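Local coordinates for mandelate racemase / muconate lactonizing enzyme, C-terminal domain protein (Pseudovibrio sp. JE062, PDB 4JHM), which belongs to the enolase superfamily, in which a smaller N-terminal domain is joined to a C-terminal domain built on a TIM-type barrel, at residues A[148-153]-A[184-189]; A[166-169]-A[174-177]. All coordinates share one frame; numbering follows the deposited sequence.

Interaction 1. Residues A[148-153]-A[184-189]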
loop_
_atom_site.group_PDB
_atom_site.type_symbol
_atom_site.label_atom_id
_atom_site.label_comp_id
_atom_site.label_asym_id
_atom_site.label_seq_id
_atom_site.Cartn_x
_atom_site.Cartn_y
_atom_site.Cartn_z
ATOM N N GLU A 148 5.253 49.084 -1.583
ATOM C CA GLU A 148 6.704 49.181 -1.434
ATOM C C GLU A 148 7.436 48.150 -2.292
ATOM O O GLU A 148 8.624 48.301 -2.571
ATOM C CB GLU A 148 7.104 49.003 0.035
ATOM C CG GLU A 148 6.659 50.137 0.950
ATOM C CD GLU A 148 7.140 49.960 2.380
ATOM O OE1 GLU A 148 8.369 49.971 2.604
ATOM O OE2 GLU A 148 6.289 49.813 3.283
ATOM N N TYR A 149 6.723 47.104 -2.704
ATOM C CA TYR A 149 7.324 46.010 -3.460
ATOM C C TYR A 149 7.637 46.374 -4.909
ATOM O O TYR A 149 8.570 45.829 -5.496
ATOM C CB TYR A 149 6.409 44.779 -3.433
ATOM C CG TYR A 149 6.560 43.928 -2.190
ATOM C CD1 TYR A 149 5.829 44.203 -1.042
ATOM C CD2 TYR A 149 7.441 42.853 -2.162
ATOM C CE1 TYR A 149 5.970 43.432 0.098
ATOM C CE2 TYR A 149 7.591 42.080 -1.027
ATOM C CZ TYR A 149 6.851 42.372 0.102
ATOM O OH TYR A 149 6.992 41.605 1.236
ATOM N N PHE A 150 6.864 47.285 -5.488
ATOM C CA PHE A 150 6.966 47.550 -6.922
ATOM C C PHE A 150 8.284 48.219 -7.318
ATOM O O PHE A 150 8.935 47.779 -8.268
ATOM C CB PHE A 150 5.773 48.376 -7.413
ATOM C CG PHE A 150 4.436 47.752 -7.113
ATOM C CD1 PHE A 150 4.242 46.388 -7.251
ATOM C CD2 PHE A 150 3.368 48.537 -6.705
ATOM C CE1 PHE A 150 3.012 45.819 -6.976
ATOM C CE2 PHE A 150 2.134 47.972 -6.432
ATOM C CZ PHE A 150 1.956 46.612 -6.569
ATOM N N PRO A 151 8.685 49.288 -6.605
ATOM C CA PRO A 151 9.989 49.877 -6.901
ATOM C C PRO A 151 11.108 48.847 -6.803
ATOM O O PRO A 151 11.924 48.727 -7.713
ATOM C CB PRO A 151 10.148 50.947 -5.816
ATOM C CG PRO A 151 8.755 51.316 -5.443
ATOM C CD PRO A 151 7.950 50.055 -5.582
ATOM N N TYR A 152 11.130 48.099 -5.707
ATOM C CA TYR A 152 12.153 47.088 -5.494
ATOM C C TYR A 152 12.188 46.091 -6.649
ATOM O O TYR A 152 13.257 45.754 -7.158
ATOM C CB TYR A 152 11.913 46.350 -4.174
ATOM C CG TYR A 152 12.873 45.211 -3.949
ATOM C CD1 TYR A 152 12.588 43.936 -4.420
ATOM C CD2 TYR A 152 14.073 45.407 -3.284
ATOM C CE1 TYR A 152 13.466 42.887 -4.224
ATOM C CE2 TYR A 152 14.959 44.362 -3.085
ATOM C CZ TYR A 152 14.647 43.104 -3.559
ATOM O OH TYR A 152 15.517 42.059 -3.365
ATOM N N ILE A 153 11.019 45.612 -7.059
ATOM C CA ILE A 153 10.948 44.662 -8.161
ATOM C C ILE A 153 11.415 45.315 -9.462
ATOM O O ILE A 153 11.995 44.653 -10.321
ATOM C CB ILE A 153 9.523 44.099 -8.332
ATOM C CG1 ILE A 153 9.172 43.197 -7.146
ATOM C CG2 ILE A 153 9.410 43.319 -9.636
ATOM C CD1 ILE A 153 7.718 42.785 -7.094
ATOM N N ALA A 184 -0.778 41.093 -11.428
ATOM C CA ALA A 184 -1.434 42.082 -12.278
ATOM C C ALA A 184 -0.413 42.987 -12.978
ATOM O O ALA A 184 -0.552 43.294 -14.166
ATOM C CB ALA A 184 -2.403 42.914 -11.452
ATOM N N LYS A 185 0.611 43.408 -12.241
ATOM C CA LYS A 185 1.629 44.303 -12.784
ATOM C C LYS A 185 2.657 43.595 -13.658
ATOM O O LYS A 185 2.996 44.090 -14.729
ATOM C CB LYS A 185 2.363 45.036 -11.658
ATOM C CG LYS A 185 1.650 46.271 -11.141
ATOM C CD LYS A 185 2.648 47.341 -10.725
ATOM C CE LYS A 185 3.356 47.929 -11.938
ATOM N NZ LYS A 185 4.139 49.149 -11.605
ATOM N N TYR A 186 3.165 42.453 -13.198
ATOM C CA TYR A 186 4.292 41.796 -13.867
ATOM C C TYR A 186 3.969 40.402 -14.409
ATOM O O TYR A 186 4.862 39.569 -14.546
ATOM C CB TYR A 186 5.482 41.687 -12.910
ATOM C CG TYR A 186 5.785 42.946 -12.132
ATOM C CD1 TYR A 186 6.440 44.015 -12.725
ATOM C CD2 TYR A 186 5.427 43.057 -10.797
ATOM C CE1 TYR A 186 6.723 45.166 -12.011
ATOM C CE2 TYR A 186 5.706 44.200 -10.074
ATOM C CZ TYR A 186 6.353 45.251 -10.684
ATOM O OH TYR A 186 6.628 46.386 -9.957
ATOM N N GLY A 187 2.703 40.156 -14.728
ATOM C CA GLY A 187 2.266 38.845 -15.215
ATOM C C GLY A 187 2.865 38.443 -16.554
ATOM O O GLY A 187 3.177 37.273 -16.771
ATOM N N THR A 188 3.022 39.408 -17.457
ATOM C CA THR A 188 3.586 39.136 -18.781
ATOM C C THR A 188 4.976 39.755 -18.934
ATOM O O THR A 188 5.309 40.310 -19.979
ATOM C CB THR A 188 2.669 39.659 -19.906
ATOM O OG1 THR A 188 2.548 41.083 -19.807
ATOM C CG2 THR A 188 1.288 39.027 -19.810
ATOM N N SER A 189 5.786 39.640 -17.889
ATOM C CA SER A 189 7.121 40.224 -17.873
ATOM C C SER A 189 8.172 39.218 -18.313
ATOM O O SER A 189 9.242 39.593 -18.788
ATOM C CB SER A 189 7.458 40.687 -16.460
ATOM O OG SER A 189 6.292 41.130 -15.794
#

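Interaction 2. Residues A[166-169]-A[174-177]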
loop_
_atom_site.group_PDB
_atom_site.type_symbol
_atom_site.label_atom_id
_atom_site.label_comp_id
_atom_site.label_asym_id
_atom_site.label_seq_id
_atom_site.Cartn_x
_atom_site.Cartn_y
_atom_site.Cartn_z
ATOM N N LEU A 166 9.768 36.277 -3.497
ATOM C CA LEU A 166 9.246 37.226 -2.540
ATOM C C LEU A 166 9.235 36.617 -1.149
ATOM O O LEU A 166 8.741 35.517 -0.965
ATOM C CB LEU A 166 7.813 37.600 -2.908
ATOM C CG LEU A 166 7.567 38.103 -4.325
ATOM C CD1 LEU A 166 6.088 38.003 -4.658
ATOM C CD2 LEU A 166 8.061 39.528 -4.470
ATOM N N HIS A 167 9.780 37.328 -0.170
ATOM C CA HIS A 167 9.461 37.024 1.216
ATOM C C HIS A 167 8.255 37.872 1.566
ATOM O O HIS A 167 8.167 39.034 1.163
ATOM C CB HIS A 167 10.635 37.290 2.155
ATOM C CG HIS A 167 11.643 36.185 2.171
ATOM N ND1 HIS A 167 12.897 36.308 1.612
ATOM C CD2 HIS A 167 11.572 34.924 2.657
ATOM C CE1 HIS A 167 13.559 35.176 1.765
ATOM N NE2 HIS A 167 12.777 34.319 2.397
ATOM N N CYS A 168 7.313 37.280 2.288
ATOM C CA CYS A 168 6.016 37.903 2.487
ATOM C C CYS A 168 5.631 37.983 3.958
ATOM O O CYS A 168 6.431 37.690 4.848
ATOM C CB CYS A 168 4.951 37.131 1.706
ATOM S SG CYS A 168 4.771 35.411 2.224
ATOM N N TYR A 169 4.390 38.388 4.197
ATOM C CA TYR A 169 3.878 38.554 5.544
ATOM C C TYR A 169 3.670 37.205 6.223
ATOM O O TYR A 169 3.655 37.117 7.448
ATOM C CB TYR A 169 2.573 39.351 5.501
ATOM C CG TYR A 169 2.709 40.653 4.740
ATOM C CD1 TYR A 169 3.208 41.789 5.361
ATOM C CD2 TYR A 169 2.358 40.743 3.398
ATOM C CE1 TYR A 169 3.346 42.980 4.671
ATOM C CE2 TYR A 169 2.492 41.932 2.700
ATOM C CZ TYR A 169 2.986 43.048 3.342
ATOM O OH TYR A 169 3.127 44.238 2.664
ATOM N N LYS A 174 -2.967 38.891 3.919
ATOM C CA LYS A 174 -2.084 39.951 3.429
ATOM C C LYS A 174 -1.251 39.473 2.235
ATOM O O LYS A 174 -1.045 40.212 1.271
ATOM C CB LYS A 174 -1.177 40.450 4.554
ATOM C CG LYS A 174 -1.938 41.108 5.697
ATOM C CD LYS A 174 -1.059 41.351 6.914
ATOM C CE LYS A 174 -0.117 42.523 6.699
ATOM N NZ LYS A 174 0.749 42.764 7.888
ATOM N N ASP A 175 -0.790 38.230 2.295
ATOM C CA ASP A 175 -0.028 37.647 1.197
ATOM C C ASP A 175 -0.838 37.577 -0.095
ATOM O O ASP A 175 -0.280 37.639 -1.187
ATOM C CB ASP A 175 0.452 36.252 1.572
ATOM C CG ASP A 175 1.498 36.270 2.665
ATOM O OD1 ASP A 175 1.973 37.366 3.025
ATOM O OD2 ASP A 175 1.851 35.186 3.164
ATOM N N VAL A 176 -2.155 37.442 0.027
ATOM C CA VAL A 176 -3.014 37.367 -1.151
ATOM C C VAL A 176 -3.141 38.735 -1.820
ATOM O O VAL A 176 -3.201 38.829 -3.045
ATOM C CB VAL A 176 -4.416 36.825 -0.802
ATOM C CG1 VAL A 176 -5.417 37.176 -1.894
ATOM C CG2 VAL A 176 -4.367 35.317 -0.593
ATOM N N ALA A 177 -3.191 39.791 -1.013
ATOM C CA ALA A 177 -3.257 41.149 -1.547
ATOM C C ALA A 177 -1.948 41.480 -2.251
ATOM O O ALA A 177 -1.927 42.195 -3.251
ATOM C CB ALA A 177 -3.533 42.149 -0.435
#

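Interaction 1. Residues A[148-153]-A[184-189]
Tyr-186 slides its ring beneath the side chain of Ile-153, whose CG2 lies over the face 3.9 Å from the ring centroid, as a CH-pi contact displaced toward the rim. With chi1 at -69°, CG1 stands beside the backbone N and CG2 anti to it, which sets the CG2 methyl over the ring, while the other branch carries Ile-153 CD1 to within 3.9 Å of Tyr-186 CE2. The opposite face of the same ring is covered from within its own segment, by Lys-185 CB, so the phenol is sandwiched between two aliphatic groups. Phe-150 comes to the edge of the phenol, near its plane, with Phe-150 CD1 3.9 Å from Tyr-186 CE2.

Lys-185 serves both rings. Beyond CB its chain bends at chi2 and again at chi3 (70°), and this lays CD squarely over the centre of the Phe-150 ring. The CD atom of Lys-185 is 3.9 Å from the Phe-150 centroid and only 9° off the ring normal. The ammonium itself is farther off, Lys-185 NZ standing 5.2 Å from the Phe-150 centroid, so any cation-pi attraction is weak at most and the methylene does the touching. The hydroxyl of Tyr-186 lies against Phe-150 CB, 3.3 Å away, and is hydrogen-bonded to Asp-154, the next residue after Ile-153, which gives the polar end of a buried ring a partner.

Ala-181 and Val-182, one turn back on the second helix, extend the same seam against Phe-150 and Ile-153, and Ile-153 also rests on Ile-164 of the inner strand. The contact thus joins the first turn of helix 149-159 to the end of helix 172-186, two successive outer helices packed as neighbours, the start of one against the end of the other, in the helical layer of the (beta/alpha) barrel of the enolase superfamily.

Interaction 2. Residues A[166-169]-A[174-177]
Asp-175 brings its carboxylate up to the backbone of Tyr-169, and the polar part of the contact centres there. Its OD1 accepts a weak hydrogen bond from Tyr-169 N at 2.9 Å, bent to 121° at the hydrogen. A second weak bond reaches the same oxygen from Cys-170 N, so two consecutive amides of the turn share one acceptor. The other oxygen, OD2, is hydrogen-bonded to the hydroxyl of Tyr-201, and Cys-168 SG lies 3.1 Å from Asp-175 OD2. With chi1 at 61°, the Cys-168 sulfur is tucked between its own backbone N and carbonyl carbon, which turns it toward the Asp-175 carboxylate.

These residues span the turn by which strand 163-167 hands over to helix 172-186, the opening step of a right-handed beta-alpha-beta unit that continues into strand 192-196 of the TIM-type barrel. The carboxylate, near the start of the helix, thus ties the helix back to the chain that has just left the strand.

Contacts to the Tyr-169 ring come from two directions. At its edge, in the ring plane, sits Asp-175 OD1, 3.4 Å from Tyr-169 CD2, with the carboxylate and ring planes only 29° apart. Over one face runs Lys-174, crossing the ring side chain at about a right angle: Lys-174 CB meets Tyr-169 CD2 at 3.7 Å, and a bend at chi3 returns CE over the ring, 4.0 Å from the Tyr-169 centroid in a CH-pi contact. Lys-174 NZ stays 3.7 Å from Tyr-169 CD1 at the ring's rim and forms a salt bridge with Asp-28.

Interaction 2 is nested within the stretch of chain that interaction 1 closes, and both draw on helix 172-186, one near its start and the other at its end; their centres are 13 Å apart. Tyr-149 bridges them. Its OH lies 2.8 Å from the carbonyl O of His-167, a probable hydrogen bond, and its CE1 packs 3.9 Å from the OH of Tyr-169. On the ring's other flank, Tyr-149 CD2 approaches Leu-166 CD2 at 4.1 Å. Interaction 2 lies at the C-terminal end of a barrel strand, the side on which enolase superfamily members generally carry their active sites, whereas interaction 1 packs neighbouring helices in the barrel's outer layer.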